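Local coordinates for ATP-dependent Clp protease adapter protein ClpS 2 (Agrobacterium tumefaciens, PDB 4YJM) that probably modulates the substrate specificity of ATP-dependent protein degradation by ClpAP, acting as an N-degron adaptor that binds the N-terminal domain of the chaperone ClpA, at residues A[36-41]-A[89-94]; A[40-45]-A[95-100]; A[47-52]-A[67-72]. All coordinates share one frame; numbering follows the deposited sequence.

Helix 36-47 of this apo ClpS2 takes part in all three contacts, an example of one helix serving several neighbours in a small domain. Interactions 1 and 2 use overlapping parts of it, sharing T40 and V41, and have centres about 9 Å apart; L95 joins them, its CD1 lying 4.0 Å from V39 CG2. Interaction 3 begins at F47, the last residue of the helix, with its centre about 8 Å from that of interaction 2. There the aromatic core is continuous, F97 CE1 lying 3.7 Å from F47 CE2. The centres of interactions 1 and 3 are about 15 Å apart. In ClpS relatives the N-degron pocket lies beside the start of the corresponding helix.

Interaction 1: A[36-41]-A[89-94]; sequences REFVTV and KEAGFP
F38, on the first turns of helix 36-47, meets F93 in a T-shaped (edge-to-face) aromatic pair just beyond the Schellman motif that ends helix 74-91. The contact illustrates how a helix terminus can be joined to a neighbouring helix by very few side chains, since F38, F93 and A91 do nearly all the touching. Its tight part is the ring pair. The edge of F93 formed by CD2 and CE2 is directed at one face of F38, closest between F38 CD2 and F93 CD2 at 3.8 Å. The planes stand at 61° and the centroids are 5.2 Å apart, so the T is tilted, and F93 CE2 sits above the F38 ring toward its rim rather than over its middle. F38 reaches across because its CG is anti to the backbone N (chi1 -175°), which carries the ring away from its own helix.

The looser part lies toward the solvent. A91 offers just a methyl group, with its CB 4.2 Å from F38 CZ and in an oblique position, and the residue itself is exposed. Both phenylalanines are partly exposed, and the contact as a whole belongs to the surface of the domain. F93 also touches T34 and P35 in the loop before helix 36-47, which ties the chain beyond one helix to the entrance of the other.

The capping turn explains how F93 comes to be placed there. G92 has a positive phi (88°), turning the chain out of the helix, and F93 follows in an extended conformation that brings its ring back against the helix end, with A91 O over the centre of one face. The turn is fastened by the backbone bond from G92 N to K89 O, 2.9 Å long.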
ATOM      1  N   ARG A  36      13.742   0.185  -0.306  1.00 49.82           N
ATOM      2  CA  ARG A  36      13.070  -1.016   0.156  1.00 52.74           C
ATOM      3  C   ARG A  36      12.791  -0.940   1.666  1.00 43.03           C
ATOM      4  O   ARG A  36      11.708  -1.277   2.128  1.00 40.97           O
ATOM      5  CB  ARG A  36      13.944  -2.228  -0.193  1.00 81.36           C
ATOM      6  CG  ARG A  36      13.408  -3.596   0.213  1.00104.98           C
ATOM      7  CD  ARG A  36      14.213  -4.735  -0.432  1.00147.55           C
ATOM      8  NE  ARG A  36      14.298  -4.588  -1.886  1.00146.33           N
ATOM      9  CZ  ARG A  36      15.366  -4.155  -2.554  1.00142.25           C
ATOM     10  NH1 ARG A  36      16.484  -3.823  -1.919  1.00153.79           N
ATOM     11  NH2 ARG A  36      15.316  -4.060  -3.874  1.00154.66           N
ATOM     12  N   GLU A  37      13.768  -0.482   2.428  1.00 38.92           N
ATOM     13  CA  GLU A  37      13.647  -0.464   3.874  1.00 45.73           C
ATOM     14  C   GLU A  37      12.665   0.612   4.343  1.00 45.60           C
ATOM     15  O   GLU A  37      12.065   0.470   5.406  1.00 40.86           O
ATOM     16  CB  GLU A  37      15.016  -0.267   4.521  1.00 85.64           C
ATOM     17  CG  GLU A  37      15.910  -1.486   4.415  1.00127.06           C
ATOM     18  CD  GLU A  37      15.233  -2.745   4.922  1.00165.86           C
ATOM     19  OE1 GLU A  37      14.418  -2.649   5.865  1.00184.03           O
ATOM     20  OE2 GLU A  37      15.504  -3.828   4.364  1.00198.10           O
ATOM     21  N   PHE A  38      12.502   1.673   3.553  1.00 34.71           N
ATOM     22  CA  PHE A  38      11.490   2.692   3.845  1.00 35.08           C
ATOM     23  C   PHE A  38      10.108   2.111   3.646  1.00 41.64           C
ATOM     24  O   PHE A  38       9.227   2.317   4.477  1.00 35.95           O
ATOM     25  CB  PHE A  38      11.650   3.942   2.967  1.00 40.26           C
ATOM     26  CG  PHE A  38      10.685   5.065   3.320  1.00 34.20           C
ATOM     27  CD1 PHE A  38      10.870   5.841   4.472  1.00 38.92           C
ATOM     28  CD2 PHE A  38       9.605   5.346   2.511  1.00 34.48           C
ATOM     29  CE1 PHE A  38       9.969   6.874   4.796  1.00 34.59           C
ATOM     30  CE2 PHE A  38       8.704   6.356   2.835  1.00 35.61           C
ATOM     31  CZ  PHE A  38       8.886   7.117   3.964  1.00 34.26           C
ATOM     32  N   VAL A  39       9.901   1.378   2.552  1.00 35.34           N
ATOM     33  CA  VAL A  39       8.566   0.790   2.304  1.00 28.00           C
ATOM     34  C   VAL A  39       8.208  -0.179   3.409  1.00 26.95           C
ATOM     35  O   VAL A  39       7.053  -0.226   3.837  1.00 37.69           O
ATOM     36  CB  VAL A  39       8.476   0.075   0.919  1.00 35.78           C
ATOM     37  CG1 VAL A  39       7.080  -0.491   0.641  1.00 27.92           C
ATOM     38  CG2 VAL A  39       8.831   1.038  -0.172  1.00 32.79           C
ATOM     39  N   THR A  40       9.165  -0.973   3.865  1.00 29.22           N
ATOM     40  CA  THR A  40       8.923  -1.881   4.973  1.00 32.40           C
ATOM     41  C   THR A  40       8.381  -1.153   6.212  1.00 36.57           C
ATOM     42  O   THR A  40       7.407  -1.606   6.832  1.00 29.75           O
ATOM     43  CB  THR A  40      10.199  -2.649   5.326  1.00 45.08           C
ATOM     44  OG1 THR A  40      10.431  -3.638   4.321  1.00 44.32           O
ATOM     45  CG2 THR A  40      10.089  -3.343   6.678  1.00 41.76           C
ATOM     46  N   VAL A  41       8.962  -0.011   6.567  1.00 29.24           N
ATOM     47  CA  VAL A  41       8.527   0.650   7.791  1.00 29.03           C
ATOM     48  C   VAL A  41       7.201   1.378   7.544  1.00 26.57           C
ATOM     49  O   VAL A  41       6.389   1.460   8.454  1.00 29.33           O
ATOM     50  CB  VAL A  41       9.609   1.607   8.337  1.00 36.32           C
ATOM     51  CG1 VAL A  41      10.859   0.819   8.653  1.00 39.12           C
ATOM     52  CG2 VAL A  41       9.969   2.683   7.324  1.00 44.69           C
ATOM     53  N   LYS A  89       5.706  10.738  -0.046  1.00 36.83           N
ATOM     54  CA  LYS A  89       5.672  12.029  -0.727  1.00 37.76           C
ATOM     55  C   LYS A  89       6.489  13.075   0.044  1.00 42.37           C
ATOM     56  O   LYS A  89       7.350  13.734  -0.521  1.00 38.91           O
ATOM     57  CB  LYS A  89       4.224  12.486  -0.904  1.00 54.17           C
ATOM     58  CG  LYS A  89       4.036  13.682  -1.834  1.00 93.35           C
ATOM     59  CD  LYS A  89       2.579  14.122  -1.931  1.00125.02           C
ATOM     60  CE  LYS A  89       2.030  14.527  -0.576  1.00155.32           C
ATOM     61  NZ  LYS A  89       0.727  15.236  -0.660  1.00153.87           N
ATOM     62  N   GLU A  90       6.253  13.195   1.348  1.00 36.17           N
ATOM     63  CA  GLU A  90       6.900  14.230   2.128  1.00 45.04           C
ATOM     64  C   GLU A  90       8.358  13.890   2.446  1.00 39.36           C
ATOM     65  O   GLU A  90       9.080  14.726   2.962  1.00 42.20           O
ATOM     66  CB  GLU A  90       6.106  14.482   3.410  1.00 45.13           C
ATOM     67  CG  GLU A  90       4.660  14.892   3.154  1.00 43.82           C
ATOM     68  CD  GLU A  90       4.547  16.181   2.303  1.00 47.30           C
ATOM     69  OE1 GLU A  90       5.517  16.953   2.211  1.00 44.86           O
ATOM     70  OE2 GLU A  90       3.476  16.430   1.730  1.00 54.74           O
ATOM     71  N   ALA A  91       8.772  12.668   2.121  1.00 39.59           N
ATOM     72  CA  ALA A  91      10.183  12.284   2.176  1.00 49.11           C
ATOM     73  C   ALA A  91      10.879  12.498   0.833  1.00 41.32           C
ATOM     74  O   ALA A  91      12.082  12.300   0.724  1.00 48.09           O
ATOM     75  CB  ALA A  91      10.311  10.826   2.590  1.00 45.51           C
ATOM     76  N   GLY A  92      10.121  12.873  -0.193  1.00 45.60           N
ATOM     77  CA  GLY A  92      10.701  13.125  -1.502  1.00 50.66           C
ATOM     78  C   GLY A  92      10.790  11.877  -2.357  1.00 54.77           C
ATOM     79  O   GLY A  92      11.553  11.843  -3.310  1.00 52.63           O
ATOM     80  N   PHE A  93      10.022  10.847  -2.006  1.00 43.47           N
ATOM     81  CA  PHE A  93       9.968   9.604  -2.771  1.00 43.94           C
ATOM     82  C   PHE A  93       8.674   9.524  -3.577  1.00 46.86           C
ATOM     83  O   PHE A  93       7.667  10.128  -3.185  1.00 39.47           O
ATOM     84  CB  PHE A  93      10.035   8.393  -1.859  1.00 38.92           C
ATOM     85  CG  PHE A  93      11.278   8.316  -1.035  1.00 41.83           C
ATOM     86  CD1 PHE A  93      12.527   8.524  -1.593  1.00 45.77           C
ATOM     87  CD2 PHE A  93      11.187   8.029   0.311  1.00 47.48           C
ATOM     88  CE1 PHE A  93      13.681   8.449  -0.801  1.00 51.40           C
ATOM     89  CE2 PHE A  93      12.320   7.939   1.100  1.00 52.38           C
ATOM     90  CZ  PHE A  93      13.570   8.154   0.543  1.00 54.01           C
ATOM     91  N   PRO A  94       8.688   8.757  -4.688  1.00 48.30           N
ATOM     92  CA  PRO A  94       7.495   8.584  -5.526  1.00 47.46           C
ATOM     93  C   PRO A  94       6.543   7.500  -5.022  1.00 44.54           C
ATOM     94  O   PRO A  94       5.562   7.227  -5.702  1.00 37.10           O
ATOM     95  CB  PRO A  94       8.092   8.206  -6.890  1.00 53.27           C
ATOM     96  CG  PRO A  94       9.319   7.459  -6.556  1.00 58.87           C
ATOM     97  CD  PRO A  94       9.878   8.138  -5.310  1.00 56.39           C
TER

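Interaction 2: A[40-45]-A[95-100]; sequences TVVLKA and LMFTTE
The backbones around V42 and L43 on helix 36-47 stay well clear of the chain leading into strand 97-101: the CA atoms of V42 and L95 are 9.9 Å apart, and those of L43 and F97 are 10.5 Å apart. Side chains fill this interval, as is general where a helix packs on a sheet, and all four that touch are buried. F97 is the common element, its ring projecting from the strand to meet two consecutive helix residues. L43 comes to the ring edge, near its plane, with CD2 3.7 Å from F97 CE1. Although the CB of L43 does not point at the strand, the end of the side chain comes nearer: CD1 is the branch that continues the chain (anti to CA, chi2 176°), and the other branch, CD2, turns to the ring.

V42 divides its two methyls between two partners. CG1, anti to the backbone N (chi1 169°), lies 4.1 Å from F97 CE2 in an oblique position, while CG2 meets L95 CD2 at 4.2 Å. L95 CD2 in turn lies in the plane of the F97 ring at its edge, 3.8 Å from F97 CE2. Aliphatic methyls therefore sit at two corners of the ring, flanking CZ, and hold its outer end between them.

Helix 74-91 adds to the same core: A84 touches both V42 and F97, and T85 OG1 is hydrogen-bonded to the backbone N of F97, tying this residue to the helix. L28 of strand 23-29 packs on L95 and F97 as well. This is the hydrophobic core of the small α/β ClpS fold, in which helices pack against a three-stranded antiparallel sheet, here at the edge strand 97-101.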
ATOM      1  N   THR A  40       9.165  -0.973   3.865  1.00 29.22           N
ATOM      2  CA  THR A  40       8.923  -1.881   4.973  1.00 32.40           C
ATOM      3  C   THR A  40       8.381  -1.153   6.212  1.00 36.57           C
ATOM      4  O   THR A  40       7.407  -1.606   6.832  1.00 29.75           O
ATOM      5  CB  THR A  40      10.199  -2.649   5.326  1.00 45.08           C
ATOM      6  OG1 THR A  40      10.431  -3.638   4.321  1.00 44.32           O
ATOM      7  CG2 THR A  40      10.089  -3.343   6.678  1.00 41.76           C
ATOM      8  N   VAL A  41       8.962  -0.011   6.567  1.00 29.24           N
ATOM      9  CA  VAL A  41       8.527   0.650   7.791  1.00 29.03           C
ATOM     10  C   VAL A  41       7.201   1.378   7.544  1.00 26.57           C
ATOM     11  O   VAL A  41       6.389   1.460   8.454  1.00 29.33           O
ATOM     12  CB  VAL A  41       9.609   1.607   8.337  1.00 36.32           C
ATOM     13  CG1 VAL A  41      10.859   0.819   8.653  1.00 39.12           C
ATOM     14  CG2 VAL A  41       9.969   2.683   7.324  1.00 44.69           C
ATOM     15  N   VAL A  42       6.933   1.820   6.319  1.00 25.27           N
ATOM     16  CA  VAL A  42       5.603   2.363   6.008  1.00 23.32           C
ATOM     17  C   VAL A  42       4.518   1.287   6.138  1.00 32.38           C
ATOM     18  O   VAL A  42       3.481   1.502   6.773  1.00 24.33           O
ATOM     19  CB  VAL A  42       5.545   2.977   4.612  1.00 27.84           C
ATOM     20  CG1 VAL A  42       4.102   3.299   4.196  1.00 26.74           C
ATOM     21  CG2 VAL A  42       6.385   4.252   4.591  1.00 30.96           C
ATOM     22  N   LEU A  43       4.770   0.116   5.569  1.00 26.79           N
ATOM     23  CA  LEU A  43       3.826  -0.998   5.659  1.00 27.45           C
ATOM     24  C   LEU A  43       3.582  -1.417   7.105  1.00 26.70           C
ATOM     25  O   LEU A  43       2.469  -1.795   7.484  1.00 27.45           O
ATOM     26  CB  LEU A  43       4.340  -2.214   4.874  1.00 26.48           C
ATOM     27  CG  LEU A  43       4.417  -2.027   3.349  1.00 28.00           C
ATOM     28  CD1 LEU A  43       5.012  -3.233   2.686  1.00 25.49           C
ATOM     29  CD2 LEU A  43       3.031  -1.776   2.753  1.00 28.03           C
ATOM     30  N   LYS A  44       4.641  -1.409   7.916  1.00 26.63           N
ATOM     31  CA  LYS A  44       4.495  -1.755   9.312  1.00 30.91           C
ATOM     32  C   LYS A  44       3.630  -0.694  10.038  1.00 34.30           C
ATOM     33  O   LYS A  44       2.724  -1.035  10.823  1.00 32.19           O
ATOM     34  CB  LYS A  44       5.873  -1.894   9.985  1.00 32.83           C
ATOM     35  CG  LYS A  44       5.831  -2.282  11.468  1.00 55.13           C
ATOM     36  CD  LYS A  44       5.163  -3.643  11.679  1.00 94.24           C
ATOM     37  CE  LYS A  44       5.382  -4.163  13.091  1.00124.93           C
ATOM     38  NZ  LYS A  44       4.959  -5.585  13.232  1.00144.92           N
ATOM     39  N   ALA A  45       3.933   0.578   9.817  1.00 30.53           N
ATOM     40  CA  ALA A  45       3.292   1.652  10.597  1.00 34.05           C
ATOM     41  C   ALA A  45       1.802   1.795  10.255  1.00 28.42           C
ATOM     42  O   ALA A  45       0.984   1.975  11.135  1.00 31.09           O
ATOM     43  CB  ALA A  45       3.990   2.977  10.361  1.00 32.50           C
ATOM     44  N   LEU A  95       6.831   6.906  -3.861  1.00 39.83           N
ATOM     45  CA  LEU A  95       5.978   5.869  -3.266  1.00 32.70           C
ATOM     46  C   LEU A  95       4.489   6.184  -3.367  1.00 34.48           C
ATOM     47  O   LEU A  95       4.023   7.240  -2.936  1.00 32.33           O
ATOM     48  CB  LEU A  95       6.345   5.674  -1.781  1.00 31.56           C
ATOM     49  CG  LEU A  95       5.555   4.607  -1.027  1.00 32.54           C
ATOM     50  CD1 LEU A  95       5.842   3.221  -1.610  1.00 32.65           C
ATOM     51  CD2 LEU A  95       5.953   4.676   0.411  1.00 24.96           C
ATOM     52  N   MET A  96       3.741   5.246  -3.923  1.00 28.06           N
ATOM     53  CA  MET A  96       2.311   5.416  -4.167  1.00 29.92           C
ATOM     54  C   MET A  96       1.465   4.211  -3.791  1.00 27.40           C
ATOM     55  O   MET A  96       1.749   3.074  -4.216  1.00 28.65           O
ATOM     56  CB  MET A  96       2.094   5.723  -5.666  1.00 40.42           C
ATOM     57  CG  MET A  96       0.623   5.923  -6.062  1.00 43.45           C
ATOM     58  SD  MET A  96      -0.112   7.386  -5.311  1.00 44.57           S
ATOM     59  CE  MET A  96       1.016   8.620  -5.894  1.00 43.23           C
ATOM     60  N   PHE A  97       0.442   4.461  -2.965  1.00 28.43           N
ATOM     61  CA  PHE A  97      -0.611   3.497  -2.672  1.00 26.84           C
ATOM     62  C   PHE A  97      -1.914   3.994  -3.295  1.00 28.45           C
ATOM     63  O   PHE A  97      -2.192   5.187  -3.239  1.00 31.64           O
ATOM     64  CB  PHE A  97      -0.806   3.303  -1.196  1.00 26.32           C
ATOM     65  CG  PHE A  97       0.360   2.665  -0.503  1.00 22.41           C
ATOM     66  CD1 PHE A  97       0.268   1.369  -0.055  1.00 25.49           C
ATOM     67  CD2 PHE A  97       1.538   3.384  -0.265  1.00 25.04           C
ATOM     68  CE1 PHE A  97       1.340   0.779   0.609  1.00 34.01           C
ATOM     69  CE2 PHE A  97       2.596   2.806   0.405  1.00 26.05           C
ATOM     70  CZ  PHE A  97       2.503   1.520   0.834  1.00 32.82           C
ATOM     71  N   THR A  98      -2.687   3.085  -3.896  1.00 29.36           N
ATOM     72  CA  THR A  98      -3.943   3.463  -4.561  1.00 28.34           C
ATOM     73  C   THR A  98      -5.077   2.593  -4.024  1.00 29.49           C
ATOM     74  O   THR A  98      -4.829   1.620  -3.324  1.00 25.36           O
ATOM     75  CB  THR A  98      -3.853   3.292  -6.099  1.00 29.58           C
ATOM     76  OG1 THR A  98      -3.698   1.897  -6.394  1.00 35.25           O
ATOM     77  CG2 THR A  98      -2.659   3.991  -6.664  1.00 38.72           C
ATOM     78  N   THR A  99      -6.326   2.919  -4.348  1.00 22.87           N
ATOM     79  CA  THR A  99      -7.425   2.001  -4.068  1.00 25.55           C
ATOM     80  C   THR A  99      -8.117   1.590  -5.354  1.00 25.39           C
ATOM     81  O   THR A  99      -8.110   2.306  -6.347  1.00 27.40           O
ATOM     82  CB  THR A  99      -8.486   2.613  -3.139  1.00 24.60           C
ATOM     83  OG1 THR A  99      -9.187   3.655  -3.825  1.00 34.75           O
ATOM     84  CG2 THR A  99      -7.857   3.183  -1.866  1.00 25.21           C
ATOM     85  N   GLU A 100      -8.730   0.420  -5.326  1.00 23.92           N
ATOM     86  CA  GLU A 100      -9.575   0.010  -6.414  1.00 29.66           C
ATOM     87  C   GLU A 100     -10.643  -0.905  -5.884  1.00 25.66           C
ATOM     88  O   GLU A 100     -10.442  -1.664  -4.944  1.00 26.01           O
ATOM     89  CB  GLU A 100      -8.783  -0.654  -7.557  1.00 39.91           C
ATOM     90  CG  GLU A 100      -8.217  -1.971  -7.289  1.00 61.05           C
ATOM     91  CD  GLU A 100      -7.400  -2.498  -8.487  1.00 55.11           C
ATOM     92  OE1 GLU A 100      -6.463  -1.800  -8.943  1.00 59.08           O
ATOM     93  OE2 GLU A 100      -7.723  -3.610  -8.960  1.00 56.88           O
TER

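Interaction 3: A[47-52]-A[67-72]; sequences FRMSED and AVVVVC
F47 and V69 make the central contact here, a CH-pi interaction in which V69 CG1 sits over the middle of one ring face, 3.6 Å from the centroid of F47 and 14° off the ring normal. The valine methyl is put there by its torsion: CG1 is anti to the backbone N (chi1 -179°), and the two side chains cross at about a right angle.

Apolar packing adds two more contacts. V70 CG1 touches the rim of the same ring obliquely, 4.0 Å from F47 CE1. From the connection between the helices, M49 bends at chi3 (-79°) to set its terminal methyl against V69, with M49 CE 3.8 Å from V69 CG1. The same CE also rests 3.6 Å from V69 O, a van der Waals approach to the backbone.

Beyond the pair, F47 reaches V26 and A84, joining sheet and helix 74-91, while M49 packs on V57 of helix 51-64. That V69 and V70, neighbours in sequence, both point their CB toward segment 47-52 reflects a classic beta bulge: both bond to V26 of the adjacent strand, so an edge strand of the ClpS sheet turns two consecutive valines onto its helix-covered face.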
ATOM      1  N   PHE A  47      -0.142  -0.353   8.099  1.00 29.88           N
ATOM      2  CA  PHE A  47      -0.938  -1.573   7.887  1.00 32.83           C
ATOM      3  C   PHE A  47      -0.611  -2.699   8.868  1.00 32.34           C
ATOM      4  O   PHE A  47      -1.169  -3.796   8.767  1.00 36.10           O
ATOM      5  CB  PHE A  47      -0.760  -2.067   6.442  1.00 24.55           C
ATOM      6  CG  PHE A  47      -1.129  -1.073   5.415  1.00 25.93           C
ATOM      7  CD1 PHE A  47      -2.450  -0.910   5.041  1.00 27.31           C
ATOM      8  CD2 PHE A  47      -0.169  -0.301   4.801  1.00 23.29           C
ATOM      9  CE1 PHE A  47      -2.795  -0.027   4.101  1.00 23.92           C
ATOM     10  CE2 PHE A  47      -0.519   0.625   3.843  1.00 24.56           C
ATOM     11  CZ  PHE A  47      -1.832   0.754   3.470  1.00 30.77           C
ATOM     12  N   ARG A  48       0.273  -2.443   9.824  1.00 25.39           N
ATOM     13  CA  ARG A  48       0.638  -3.419  10.835  1.00 33.70           C
ATOM     14  C   ARG A  48       1.254  -4.680  10.199  1.00 38.39           C
ATOM     15  O   ARG A  48       1.215  -5.753  10.786  1.00 33.48           O
ATOM     16  CB  ARG A  48      -0.588  -3.769  11.696  1.00 39.68           C
ATOM     17  CG  ARG A  48      -1.215  -2.541  12.397  1.00 71.50           C
ATOM     18  CD  ARG A  48      -2.452  -2.896  13.224  1.00123.45           C
ATOM     19  NE  ARG A  48      -2.156  -3.868  14.271  1.00154.53           N
ATOM     20  CZ  ARG A  48      -3.069  -4.591  14.909  1.00161.85           C
ATOM     21  NH1 ARG A  48      -4.355  -4.465  14.612  1.00177.12           N
ATOM     22  NH2 ARG A  48      -2.693  -5.452  15.844  1.00179.58           N
ATOM     23  N   MET A  49       1.841  -4.537   9.017  1.00 41.20           N
ATOM     24  CA  MET A  49       2.316  -5.683   8.238  1.00 44.78           C
ATOM     25  C   MET A  49       3.759  -6.058   8.619  1.00 42.60           C
ATOM     26  O   MET A  49       4.624  -5.191   8.776  1.00 46.83           O
ATOM     27  CB  MET A  49       2.174  -5.353   6.737  1.00 38.51           C
ATOM     28  CG  MET A  49       2.561  -6.460   5.829  1.00 39.28           C
ATOM     29  SD  MET A  49       2.195  -5.986   4.154  1.00 40.63           S
ATOM     30  CE  MET A  49       0.409  -6.304   4.121  1.00 41.83           C
ATOM     31  N   SER A  50       4.034  -7.346   8.816  1.00 42.68           N
ATOM     32  CA  SER A  50       5.364  -7.727   9.283  1.00 47.73           C
ATOM     33  C   SER A  50       6.400  -7.562   8.179  1.00 41.37           C
ATOM     34  O   SER A  50       6.055  -7.427   6.991  1.00 37.61           O
ATOM     35  CB  SER A  50       5.384  -9.178   9.774  1.00 60.01           C
ATOM     36  OG  SER A  50       5.184 -10.042   8.672  1.00 55.48           O
ATOM     37  N   GLU A  51       7.665  -7.604   8.570  1.00 57.04           N
ATOM     38  CA  GLU A  51       8.753  -7.503   7.610  1.00 72.11           C
ATOM     39  C   GLU A  51       8.650  -8.547   6.485  1.00 55.54           C
ATOM     40  O   GLU A  51       8.622  -8.183   5.313  1.00 48.43           O
ATOM     41  CB  GLU A  51      10.084  -7.629   8.330  1.00120.87           C
ATOM     42  CG  GLU A  51      11.264  -7.334   7.445  1.00131.97           C
ATOM     43  CD  GLU A  51      12.485  -6.960   8.236  1.00126.25           C
ATOM     44  OE1 GLU A  51      12.422  -5.939   8.950  1.00103.04           O
ATOM     45  OE2 GLU A  51      13.495  -7.689   8.151  1.00141.06           O
ATOM     46  N   ASP A  52       8.560  -9.830   6.831  1.00 50.19           N
ATOM     47  CA  ASP A  52       8.495 -10.897   5.827  1.00 66.39           C
ATOM     48  C   ASP A  52       7.324 -10.720   4.866  1.00 55.53           C
ATOM     49  O   ASP A  52       7.478 -10.840   3.644  1.00 45.55           O
ATOM     50  CB  ASP A  52       8.398 -12.273   6.500  1.00 59.63           C
ATOM     51  CG  ASP A  52       9.687 -12.680   7.182  1.00137.80           C
ATOM     52  OD1 ASP A  52      10.739 -12.068   6.898  1.00112.95           O
ATOM     53  OD2 ASP A  52       9.652 -13.622   7.999  1.00165.32           O
ATOM     54  N   ALA A  67       0.682  -4.557  -5.991  1.00 32.63           N
ATOM     55  CA  ALA A  67       0.374  -5.667  -5.072  1.00 36.16           C
ATOM     56  C   ALA A  67      -0.695  -5.266  -4.064  1.00 24.86           C
ATOM     57  O   ALA A  67      -0.681  -4.136  -3.582  1.00 24.70           O
ATOM     58  CB  ALA A  67       1.616  -6.102  -4.327  1.00 39.34           C
ATOM     59  N   VAL A  68      -1.630  -6.184  -3.765  1.00 29.49           N
ATOM     60  CA  VAL A  68      -2.677  -5.902  -2.785  1.00 26.92           C
ATOM     61  C   VAL A  68      -2.107  -5.942  -1.395  1.00 30.63           C
ATOM     62  O   VAL A  68      -1.435  -6.904  -1.027  1.00 28.85           O
ATOM     63  CB  VAL A  68      -3.850  -6.919  -2.871  1.00 24.65           C
ATOM     64  CG1 VAL A  68      -4.949  -6.561  -1.848  1.00 23.99           C
ATOM     65  CG2 VAL A  68      -4.443  -6.920  -4.284  1.00 35.01           C
ATOM     66  N   VAL A  69      -2.440  -4.931  -0.608  1.00 24.01           N
ATOM     67  CA  VAL A  69      -1.998  -4.815   0.791  1.00 27.16           C
ATOM     68  C   VAL A  69      -3.076  -5.284   1.758  1.00 24.57           C
ATOM     69  O   VAL A  69      -2.830  -6.113   2.631  1.00 27.00           O
ATOM     70  CB  VAL A  69      -1.611  -3.360   1.110  1.00 30.85           C
ATOM     71  CG1 VAL A  69      -1.132  -3.211   2.566  1.00 26.48           C
ATOM     72  CG2 VAL A  69      -0.506  -2.946   0.188  1.00 30.54           C
ATOM     73  N   VAL A  70      -4.289  -4.799   1.528  1.00 23.22           N
ATOM     74  CA  VAL A  70      -5.440  -5.073   2.365  1.00 20.46           C
ATOM     75  C   VAL A  70      -6.701  -4.814   1.519  1.00 19.53           C
ATOM     76  O   VAL A  70      -6.624  -4.088   0.528  1.00 22.02           O
ATOM     77  CB  VAL A  70      -5.416  -4.209   3.639  1.00 27.03           C
ATOM     78  CG1 VAL A  70      -5.581  -2.721   3.296  1.00 28.54           C
ATOM     79  CG2 VAL A  70      -6.460  -4.658   4.639  1.00 34.69           C
ATOM     80  N   VAL A  71      -7.831  -5.403   1.906  1.00 22.84           N
ATOM     81  CA  VAL A  71      -9.118  -5.106   1.250  1.00 24.22           C
ATOM     82  C   VAL A  71     -10.100  -4.759   2.382  1.00 20.62           C
ATOM     83  O   VAL A  71     -10.321  -5.540   3.315  1.00 24.63           O
ATOM     84  CB  VAL A  71      -9.647  -6.275   0.439  1.00 25.25           C
ATOM     85  CG1 VAL A  71     -10.871  -5.835  -0.409  1.00 32.88           C
ATOM     86  CG2 VAL A  71      -8.548  -6.932  -0.433  1.00 24.30           C
ATOM     87  N   CYS A  72     -10.639  -3.535   2.346  1.00 23.42           N
ATOM     88  CA  CYS A  72     -11.425  -3.044   3.475  1.00 22.09           C
ATOM     89  C   CYS A  72     -12.477  -2.032   3.013  1.00 27.59           C
ATOM     90  O   CYS A  72     -12.606  -1.755   1.831  1.00 24.25           O
ATOM     91  CB  CYS A  72     -10.516  -2.411   4.528  1.00 32.55           C
ATOM     92  SG  CYS A  72      -9.514  -1.039   3.918  1.00 28.87           S
TER